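Local coordinates for venom allergen-like (VAL) 4 protein (Schistosoma mansoni, PDB 4P27), which binds lipids as a member of the SCP/TAPS (CAP) superfamily, although it lacks the prototypical CAP motifs, at residues I11-H15 with K38-N42; A79-I84 with K132-I136; T119-C125 with V137-P142. Numbering follows the deposited sequence.

Overall arrangement
From the N terminus the chain runs through helix 6-22, and contact 1 closes the first loop, bringing 38-42 back across 22 intervening residues to 11-15 and so setting the short edge strand 40-41 beside that helix. Contacts 2 and 3 come later and cross: 79-84 opens contact 2, 119-125 opens contact 3, then 132-136 closes the former and 137-142 the latter. They use successive parts of strand 133-141, joined to strand 75-81 in contact 2 and strand 122-130 in contact 3. All three meet one four-stranded sheet, and Ile-11 of contact 1 packs on Ile-84 and Ile-136 of contact 2 and Cys-125 of contact 3.

Contact 1. Residues I11-H15 with K38-N42; sequences IYNFH and KLKWN
Here an edge strand of the CAP-type alpha-beta-alpha sandwich runs beside the first helix. Residues 11-15 are regular helix (phi near -60°, psi near -45°), part of helix 6-22; 38-42 are extended, with Lys-40 and Trp-41 forming an outermost strand, parallel to strand 122-130. Tyr-12 lies nearest Trp-41 and His-15 nearest Leu-39, with CA atoms 7.5 and 8.3 Å apart, so the helix reaches across with its side chains, meeting side chains and backbone of the strand. Tyr-12 takes the t rotamer (chi1 -170°) with chi2 31°, which sends its ring from the helix to the strand. Tyrosine suits the place: its ring spans the gap and its hydroxyl donates a hydrogen bond to the strand backbone, OH to Leu-39 O 2.9 Å. Trp-41, also t, with chi2 -96°, presents its six-membered ring edge to the face of the Tyr-12 ring: an offset edge-to-face pair with centroids 5.5 Å apart, planes at 64°, and Trp-41 CE3 3.8 Å from Tyr-12 CG. Leu-39 (m, t) is buried; its CD1 meets His-15 CB at 3.7 Å and its CB lies 4.1 Å from Tyr-12 CE1. His-15, m with chi2 82°, uses both ring nitrogens: ND1 bonds Ile-11 O at 2.9 Å, one turn back, while NE2 pairs with Tyr-140 OH in the sheet. Lys-40 points away from the helix. At the far end, Asn-42 is the N-cap of helix 43-54, its OD1 accepting from Leu-45 N. One water completes the contact, donating to Tyr-12 OH (2.8 Å) and accepting from Trp-41 N (3.0 Å).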
loop_
_atom_site.group_PDB
_atom_site.type_symbol
_atom_site.label_atom_id
_atom_site.label_comp_id
_atom_site.label_asym_id
_atom_site.label_seq_id
_atom_site.Cartn_x
_atom_site.Cartn_y
_atom_site.Cartn_z
ATOM N N ILE A 11 4.405 6.461 -7.436
ATOM C CA ILE A 11 3.890 5.644 -6.325
ATOM C C ILE A 11 2.984 4.561 -6.996
ATOM O O ILE A 11 3.076 3.439 -6.686
ATOM C CB ILE A 11 3.091 6.508 -5.376
ATOM C CG1 ILE A 11 4.060 7.381 -4.544
ATOM C CG2 ILE A 11 2.192 5.616 -4.451
ATOM C CD1 ILE A 11 3.350 8.577 -3.912
ATOM N N TYR A 12 2.156 4.946 -7.956
ATOM C CA TYR A 12 1.271 4.023 -8.704
ATOM C C TYR A 12 2.034 2.915 -9.393
ATOM O O TYR A 12 1.729 1.692 -9.206
ATOM C CB TYR A 12 0.431 4.840 -9.726
ATOM C CG TYR A 12 -0.692 4.081 -10.402
ATOM C CD1 TYR A 12 -1.384 3.016 -9.725
ATOM C CD2 TYR A 12 -1.085 4.406 -11.698
ATOM C CE1 TYR A 12 -2.434 2.354 -10.334
ATOM C CE2 TYR A 12 -2.135 3.697 -12.361
ATOM C CZ TYR A 12 -2.791 2.675 -11.673
ATOM O OH TYR A 12 -3.818 1.977 -12.282
ATOM N N ASN A 13 3.107 3.287 -10.104
ATOM C CA ASN A 13 3.885 2.230 -10.797
ATOM C C ASN A 13 4.635 1.316 -9.832
ATOM O O ASN A 13 4.899 0.152 -10.125
ATOM C CB ASN A 13 4.947 2.854 -11.736
ATOM C CG ASN A 13 4.348 3.550 -12.980
ATOM O OD1 ASN A 13 4.983 4.462 -13.512
ATOM N ND2 ASN A 13 3.140 3.202 -13.383
ATOM N N PHE A 14 5.135 1.872 -8.749
ATOM C CA PHE A 14 5.843 1.047 -7.770
ATOM C C PHE A 14 4.831 -0.019 -7.222
ATOM O O PHE A 14 5.171 -1.180 -7.098
ATOM C CB PHE A 14 6.348 1.947 -6.613
ATOM C CG PHE A 14 7.251 1.200 -5.658
ATOM C CD1 PHE A 14 6.708 0.425 -4.612
ATOM C CD2 PHE A 14 8.630 1.267 -5.774
ATOM C CE1 PHE A 14 7.527 -0.292 -3.777
ATOM C CE2 PHE A 14 9.482 0.574 -4.892
ATOM C CZ PHE A 14 8.931 -0.212 -3.903
ATOM N N HIS A 15 3.589 0.397 -6.941
ATOM C CA HIS A 15 2.580 -0.592 -6.482
ATOM C C HIS A 15 2.234 -1.640 -7.549
ATOM O O HIS A 15 2.210 -2.836 -7.264
ATOM C CB HIS A 15 1.274 0.114 -6.082
ATOM C CG HIS A 15 1.323 0.728 -4.734
ATOM N ND1 HIS A 15 1.889 1.966 -4.511
ATOM C CD2 HIS A 15 0.774 0.341 -3.545
ATOM C CE1 HIS A 15 1.748 2.289 -3.228
ATOM N NE2 HIS A 15 1.042 1.343 -2.627
ATOM N N LYS A 38 -6.154 -6.074 -10.488
ATOM C CA LYS A 38 -5.403 -4.930 -11.071
ATOM C C LYS A 38 -5.813 -3.658 -10.373
ATOM O O LYS A 38 -7.014 -3.384 -10.283
ATOM C CB LYS A 38 -5.719 -4.663 -12.571
ATOM C CG LYS A 38 -5.284 -5.723 -13.558
ATOM C CD LYS A 38 -3.783 -5.933 -13.572
ATOM C CE LYS A 38 -3.502 -7.418 -13.675
ATOM N NZ LYS A 38 -2.509 -7.623 -14.769
ATOM N N LEU A 39 -4.834 -2.855 -9.940
ATOM C CA LEU A 39 -5.148 -1.627 -9.226
ATOM C C LEU A 39 -5.583 -0.584 -10.216
ATOM O O LEU A 39 -4.923 -0.435 -11.168
ATOM C CB LEU A 39 -3.866 -1.100 -8.569
ATOM C CG LEU A 39 -3.389 -1.835 -7.358
ATOM C CD1 LEU A 39 -2.151 -1.115 -6.752
ATOM C CD2 LEU A 39 -4.531 -1.978 -6.326
ATOM N N LYS A 40 -6.612 0.197 -9.942
ATOM C CA LYS A 40 -6.915 1.376 -10.736
ATOM C C LYS A 40 -6.829 2.611 -9.864
ATOM O O LYS A 40 -7.263 2.597 -8.729
ATOM C CB LYS A 40 -8.350 1.289 -11.257
ATOM C CG LYS A 40 -8.458 0.249 -12.352
ATOM C CD LYS A 40 -9.883 -0.275 -12.515
ATOM C CE LYS A 40 -10.928 0.599 -11.830
ATOM N NZ LYS A 40 -11.435 -0.194 -10.676
ATOM N N TRP A 41 -6.258 3.673 -10.399
ATOM C CA TRP A 41 -6.127 4.906 -9.658
ATOM C C TRP A 41 -7.470 5.506 -9.436
ATOM O O TRP A 41 -8.289 5.390 -10.282
ATOM C CB TRP A 41 -5.314 5.890 -10.495
ATOM C CG TRP A 41 -4.985 7.125 -9.726
ATOM C CD1 TRP A 41 -5.666 8.313 -9.739
ATOM C CD2 TRP A 41 -3.907 7.279 -8.798
ATOM N NE1 TRP A 41 -5.036 9.232 -8.886
ATOM C CE2 TRP A 41 -3.947 8.617 -8.317
ATOM C CE3 TRP A 41 -2.876 6.435 -8.365
ATOM C CZ2 TRP A 41 -3.012 9.121 -7.376
ATOM C CZ3 TRP A 41 -1.899 6.970 -7.419
ATOM C CH2 TRP A 41 -1.993 8.283 -6.975
ATOM N N ASN A 42 -7.709 6.191 -8.333
ATOM C CA ASN A 42 -9.036 6.704 -8.052
ATOM C C ASN A 42 -8.894 8.086 -7.484
ATOM O O ASN A 42 -8.125 8.317 -6.528
ATOM C CB ASN A 42 -9.764 5.881 -7.042
ATOM C CG ASN A 42 -11.123 6.474 -6.695
ATOM O OD1 ASN A 42 -11.302 7.314 -5.814
ATOM N ND2 ASN A 42 -12.124 5.957 -7.360
HETATM O O HOH W 1 -5.763 3.664 -13.372
#

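Contact 2. Residues A79-I84 with K132-I136; sequences ADYPTI and KNYLI
Four backbone hydrogen bonds join the segments as an antiparallel edge pairing of the CAP-type alpha-beta-alpha sandwich. Ala-79 and Ile-136 form a hydrogen-bonded pair (Ala-79 N to Ile-136 O 2.9 Å, Ile-136 N to Ala-79 O 3.0 Å), as do Tyr-81 and Tyr-134 (Tyr-81 N to Tyr-134 O 3.0 Å, Tyr-134 N to Tyr-81 O 2.9 Å). Asp-80 and Leu-135 form the non-hydrogen-bonded pair between them, CA atoms 4.9 Å apart. The strand axes run 4.8 Å apart at 168°. At the exposed end, Asn-133 (m) suits its place by having both an acceptor and a donor: OD1 receives Lys-132 NZ at 2.8 Å, and ND2 makes a weak bond to Asp-80 OD1 at 3.4 Å. Beyond Tyr-81 the chain turns at Pro-82, whose fixed phi of -73° fits the bend, and Thr-83 (p) is the N-cap of helix 84-93, its OG1 accepting from Gly-86 N. This turn carries Ile-84 over the ring face of Tyr-134 (m), with Ile-84 CG1 4.2 Å from Tyr-134 CD2 and 4.1 Å from Ile-136 CD1. Small Ala-79 leaves room on this face, its CB 4.3 Å from Ile-136 CD1. Helix 84-93 covers that face, Ala-87 touching both Ala-79 and Ile-136, while strand 122-130 flanks strand 133-141 on its other side, bringing Tyr-127 against Tyr-134; strand 75-81 is outermost on this side.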
loop_
_atom_site.group_PDB
_atom_site.type_symbol
_atom_site.label_atom_id
_atom_site.label_comp_id
_atom_site.label_asym_id
_atom_site.label_seq_id
_atom_site.Cartn_x
_atom_site.Cartn_y
_atom_site.Cartn_z
ATOM N N ALA A 79 3.703 7.340 5.316
ATOM C CA ALA A 79 5.180 7.322 5.364
ATOM C C ALA A 79 5.659 8.744 5.715
ATOM O O ALA A 79 5.007 9.737 5.361
ATOM C CB ALA A 79 5.800 6.823 4.084
ATOM N N ASP A 80 6.721 8.826 6.522
ATOM C CA ASP A 80 7.214 10.146 6.917
ATOM C C ASP A 80 8.650 10.025 6.456
ATOM O O ASP A 80 9.383 9.290 7.055
ATOM C CB ASP A 80 7.131 10.353 8.442
ATOM C CG ASP A 80 7.865 11.686 8.910
ATOM O OD1 ASP A 80 8.263 12.526 8.036
ATOM O OD2 ASP A 80 7.956 11.914 10.149
ATOM N N TYR A 81 8.995 10.604 5.288
ATOM C CA TYR A 81 10.239 10.187 4.632
ATOM C C TYR A 81 10.795 11.254 3.706
ATOM O O TYR A 81 10.014 12.037 3.074
ATOM C CB TYR A 81 10.009 8.974 3.737
ATOM C CG TYR A 81 10.723 7.789 4.178
ATOM C CD1 TYR A 81 10.172 7.019 5.208
ATOM C CD2 TYR A 81 11.914 7.396 3.580
ATOM C CE1 TYR A 81 10.759 5.882 5.640
ATOM C CE2 TYR A 81 12.553 6.252 4.044
ATOM C CZ TYR A 81 11.943 5.518 5.077
ATOM O OH TYR A 81 12.443 4.381 5.618
ATOM N N PRO A 82 12.136 11.257 3.569
ATOM C CA PRO A 82 12.727 12.409 2.843
ATOM C C PRO A 82 12.421 12.284 1.322
ATOM O O PRO A 82 12.255 13.286 0.643
ATOM C CB PRO A 82 14.231 12.330 3.196
ATOM C CG PRO A 82 14.468 10.886 3.536
ATOM C CD PRO A 82 13.167 10.365 4.148
ATOM N N THR A 83 12.236 11.061 0.826
ATOM C CA THR A 83 11.927 10.837 -0.566
ATOM C C THR A 83 10.739 9.836 -0.716
ATOM O O THR A 83 10.499 8.981 0.143
ATOM C CB THR A 83 13.160 10.326 -1.334
ATOM O OG1 THR A 83 13.420 8.997 -0.919
ATOM C CG2 THR A 83 14.539 11.181 -1.000
ATOM N N ILE A 84 10.013 9.975 -1.817
ATOM C CA ILE A 84 8.973 9.039 -2.201
ATOM C C ILE A 84 9.456 7.608 -2.447
ATOM O O ILE A 84 8.926 6.647 -1.879
ATOM C CB ILE A 84 8.235 9.689 -3.325
ATOM C CG1 ILE A 84 7.566 10.942 -2.748
ATOM C CG2 ILE A 84 7.340 8.728 -4.081
ATOM C CD1 ILE A 84 6.301 11.234 -3.491
ATOM N N LYS A 132 11.604 19.037 6.079
ATOM C CA LYS A 132 12.626 18.239 5.514
ATOM C C LYS A 132 11.959 17.054 4.747
ATOM O O LYS A 132 12.354 16.739 3.622
ATOM C CB LYS A 132 13.490 17.736 6.668
ATOM C CG LYS A 132 14.652 16.852 6.229
ATOM C CD LYS A 132 15.599 16.535 7.396
ATOM C CE LYS A 132 15.552 15.062 7.828
ATOM N NZ LYS A 132 15.121 14.100 6.743
ATOM N N ASN A 133 10.917 16.446 5.347
ATOM C CA ASN A 133 10.248 15.234 4.818
ATOM C C ASN A 133 8.884 15.450 4.138
ATOM O O ASN A 133 8.221 16.521 4.306
ATOM C CB ASN A 133 10.148 14.241 5.973
ATOM C CG ASN A 133 11.528 13.706 6.362
ATOM O OD1 ASN A 133 12.512 13.956 5.682
ATOM N ND2 ASN A 133 11.585 12.942 7.406
ATOM N N TYR A 134 8.459 14.407 3.407
ATOM C CA TYR A 134 7.092 14.290 2.886
ATOM C C TYR A 134 6.334 13.552 3.989
ATOM O O TYR A 134 6.881 12.668 4.616
ATOM C CB TYR A 134 7.146 13.418 1.631
ATOM C CG TYR A 134 7.690 14.148 0.419
ATOM C CD1 TYR A 134 6.933 15.151 -0.191
ATOM C CD2 TYR A 134 8.955 13.859 -0.088
ATOM C CE1 TYR A 134 7.419 15.817 -1.296
ATOM C CE2 TYR A 134 9.432 14.502 -1.217
ATOM C CZ TYR A 134 8.695 15.482 -1.782
ATOM O OH TYR A 134 9.154 16.153 -2.877
ATOM N N LEU A 135 5.090 13.958 4.217
ATOM C CA LEU A 135 4.020 13.086 4.656
ATOM C C LEU A 135 3.361 12.482 3.381
ATOM O O LEU A 135 2.816 13.208 2.571
ATOM C CB LEU A 135 3.020 13.893 5.458
ATOM C CG LEU A 135 1.875 13.003 6.036
ATOM C CD1 LEU A 135 2.386 11.776 6.795
ATOM C CD2 LEU A 135 1.142 13.846 7.019
ATOM N N ILE A 136 3.537 11.176 3.173
ATOM C CA ILE A 136 2.850 10.435 2.095
ATOM C C ILE A 136 1.680 9.562 2.650
ATOM O O ILE A 136 1.879 8.847 3.659
ATOM C CB ILE A 136 3.851 9.530 1.437
ATOM C CG1 ILE A 136 5.053 10.383 0.980
ATOM C CG2 ILE A 136 3.194 8.730 0.297
ATOM C CD1 ILE A 136 6.308 9.551 0.855
#

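Contact 3. Residues T119-C125 with V137-P142; sequences TTEEIGC and VCNYAP
A disulfide laid directly across two neighbouring strands is the striking feature: Cys-125 SG and Cys-138 SG are 2.2 Å apart, with chi3 114° and both side chains m. They occupy a non-hydrogen-bonded antiparallel pair whose CA atoms are only 4.1 Å apart. From there the strands run at 165°, axes 4.6 Å apart, both in extended conformation. Gly-124 and Asn-139 form a hydrogen-bonded pair (Gly-124 N to Asn-139 O and Asn-139 N to Gly-124 O, both 2.9 Å), followed by the non-hydrogen-bonded Ile-123 and Tyr-140 and the hydrogen-bonded Glu-122 and Ala-141 (Ala-141 N to Glu-122 O 2.9 Å). There the register slips in a classic beta bulge: Ala-141 O accepts from both Glu-121 N (2.9 Å) and Glu-122 N (3.0 Å), and Glu-121 has the helical psi of -41° that makes this possible. Pro-142 follows a cis peptide bond, its CD 3.3 Å from Thr-119 O, and Thr-120 (m) spends its hydroxyl on the backbone, OG1 to Pro-142 O 3.1 Å. The Thr-119 side chain lies about 4 Å from a NAG of the protein's own glycan; Asn-118 is N-glycosylated. Ile-123 (t, t) packs CD1 on Tyr-140 CE2 at 3.6 Å; the m rotamer of Tyr-140 leads its OH to His-15 NE2 under helix 6-22. On the opposite face, towards helix 43-54, Ala-141 CB meets Glu-122 CB at 4.0 Å, and Asn-139 bonds Gln-76 and Leu-45 O through its amide. Covered by helices on both faces, this disulfide-bridged beta hairpin is the centre of a CAP-family alpha-beta-alpha sandwich.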
loop_
_atom_site.group_PDB
_atom_site.type_symbol
_atom_site.label_atom_id
_atom_site.label_comp_id
_atom_site.label_asym_id
_atom_site.label_seq_id
_atom_site.Cartn_x
_atom_site.Cartn_y
_atom_site.Cartn_z
ATOM N N THR A 119 -7.771 -8.349 -2.872
ATOM C CA THR A 119 -9.094 -7.764 -3.296
ATOM C C THR A 119 -9.055 -6.252 -3.500
ATOM O O THR A 119 -9.998 -5.656 -4.004
ATOM C CB THR A 119 -10.203 -7.969 -2.249
ATOM O OG1 THR A 119 -9.716 -7.619 -0.964
ATOM C CG2 THR A 119 -10.641 -9.527 -2.165
ATOM N N THR A 120 -7.967 -5.597 -3.086
ATOM C CA THR A 120 -7.870 -4.159 -3.307
ATOM C C THR A 120 -7.905 -3.822 -4.812
ATOM O O THR A 120 -7.151 -4.382 -5.607
ATOM C CB THR A 120 -6.547 -3.602 -2.662
ATOM O OG1 THR A 120 -6.572 -3.845 -1.246
ATOM C CG2 THR A 120 -6.427 -2.109 -2.984
ATOM N N GLU A 121 -8.677 -2.802 -5.175
ATOM C CA GLU A 121 -8.993 -2.524 -6.548
ATOM C C GLU A 121 -8.577 -1.099 -6.888
ATOM O O GLU A 121 -8.157 -0.814 -8.013
ATOM C CB GLU A 121 -10.514 -2.614 -6.689
ATOM C CG GLU A 121 -10.920 -2.255 -8.092
ATOM C CD GLU A 121 -11.862 -3.275 -8.674
ATOM O OE1 GLU A 121 -12.556 -3.920 -7.883
ATOM O OE2 GLU A 121 -11.885 -3.438 -9.903
ATOM N N GLU A 122 -8.840 -0.192 -5.963
ATOM C CA GLU A 122 -8.648 1.243 -6.181
ATOM C C GLU A 122 -7.527 1.702 -5.259
ATOM O O GLU A 122 -7.477 1.335 -4.052
ATOM C CB GLU A 122 -9.902 2.034 -5.841
ATOM C CG GLU A 122 -11.130 1.373 -6.397
ATOM C CD GLU A 122 -11.747 2.162 -7.484
ATOM O OE1 GLU A 122 -11.033 2.758 -8.323
ATOM O OE2 GLU A 122 -12.974 2.200 -7.456
ATOM N N ILE A 123 -6.679 2.545 -5.799
ATOM C CA ILE A 123 -5.662 3.214 -4.985
ATOM C C ILE A 123 -5.688 4.730 -5.295
ATOM O O ILE A 123 -5.861 5.131 -6.434
ATOM C CB ILE A 123 -4.302 2.595 -5.259
ATOM C CG1 ILE A 123 -3.215 3.276 -4.393
ATOM C CG2 ILE A 123 -3.936 2.781 -6.720
ATOM C CD1 ILE A 123 -1.831 2.643 -4.559
ATOM N N GLY A 124 -5.517 5.584 -4.318
ATOM C CA GLY A 124 -5.050 6.925 -4.653
ATOM C C GLY A 124 -4.241 7.525 -3.503
ATOM O O GLY A 124 -4.598 7.331 -2.344
ATOM N N CYS A 125 -3.181 8.264 -3.854
ATOM C CA CYS A 125 -2.137 8.681 -2.983
ATOM C C CYS A 125 -1.939 10.186 -3.144
ATOM O O CYS A 125 -2.196 10.757 -4.232
ATOM C CB CYS A 125 -0.817 7.943 -3.360
ATOM S SG CYS A 125 -1.032 6.123 -3.164
ATOM N N VAL A 137 0.477 9.725 2.059
ATOM C CA VAL A 137 -0.752 9.021 2.439
ATOM C C VAL A 137 -1.154 8.261 1.182
ATOM O O VAL A 137 -1.309 8.908 0.158
ATOM C CB VAL A 137 -1.862 9.987 2.816
ATOM C CG1 VAL A 137 -3.175 9.264 3.216
ATOM C CG2 VAL A 137 -1.365 10.908 3.960
ATOM N N CYS A 138 -1.249 6.914 1.246
ATOM C CA CYS A 138 -1.957 6.106 0.197
ATOM C C CYS A 138 -3.193 5.540 0.800
ATOM O O CYS A 138 -3.124 5.000 1.930
ATOM C CB CYS A 138 -1.118 4.946 -0.329
ATOM S SG CYS A 138 0.162 5.480 -1.495
ATOM N N ASN A 139 -4.300 5.741 0.083
ATOM C CA ASN A 139 -5.599 5.143 0.392
ATOM C C ASN A 139 -5.870 4.041 -0.580
ATOM O O ASN A 139 -5.499 4.130 -1.767
ATOM C CB ASN A 139 -6.760 6.124 0.383
ATOM C CG ASN A 139 -6.664 7.111 1.503
ATOM O OD1 ASN A 139 -6.254 6.739 2.584
ATOM N ND2 ASN A 139 -7.010 8.416 1.243
ATOM N N TYR A 140 -6.487 2.975 -0.056
ATOM C CA TYR A 140 -6.740 1.759 -0.821
ATOM C C TYR A 140 -8.253 1.350 -0.555
ATOM O O TYR A 140 -8.734 1.473 0.544
ATOM C CB TYR A 140 -5.884 0.629 -0.309
ATOM C CG TYR A 140 -4.395 0.919 -0.326
ATOM C CD1 TYR A 140 -3.770 1.596 0.762
ATOM C CD2 TYR A 140 -3.588 0.541 -1.454
ATOM C CE1 TYR A 140 -2.390 1.863 0.759
ATOM C CE2 TYR A 140 -2.181 0.802 -1.446
ATOM C CZ TYR A 140 -1.622 1.496 -0.363
ATOM O OH TYR A 140 -0.275 1.768 -0.332
ATOM N N ALA A 141 -8.945 0.853 -1.583
ATOM C CA ALA A 141 -10.359 0.389 -1.487
ATOM C C ALA A 141 -10.472 -0.946 -2.242
ATOM O O ALA A 141 -10.115 -1.008 -3.398
ATOM C CB ALA A 141 -11.278 1.414 -2.155
ATOM N N PRO A 142 -10.998 -2.010 -1.597
ATOM C CA PRO A 142 -11.359 -2.043 -0.148
ATOM C C PRO A 142 -10.060 -2.068 0.611
ATOM O O PRO A 142 -8.997 -2.301 0.011
ATOM C CB PRO A 142 -12.089 -3.425 0.058
ATOM C CG PRO A 142 -12.108 -4.070 -1.265
ATOM C CD PRO A 142 -11.511 -3.159 -2.362
#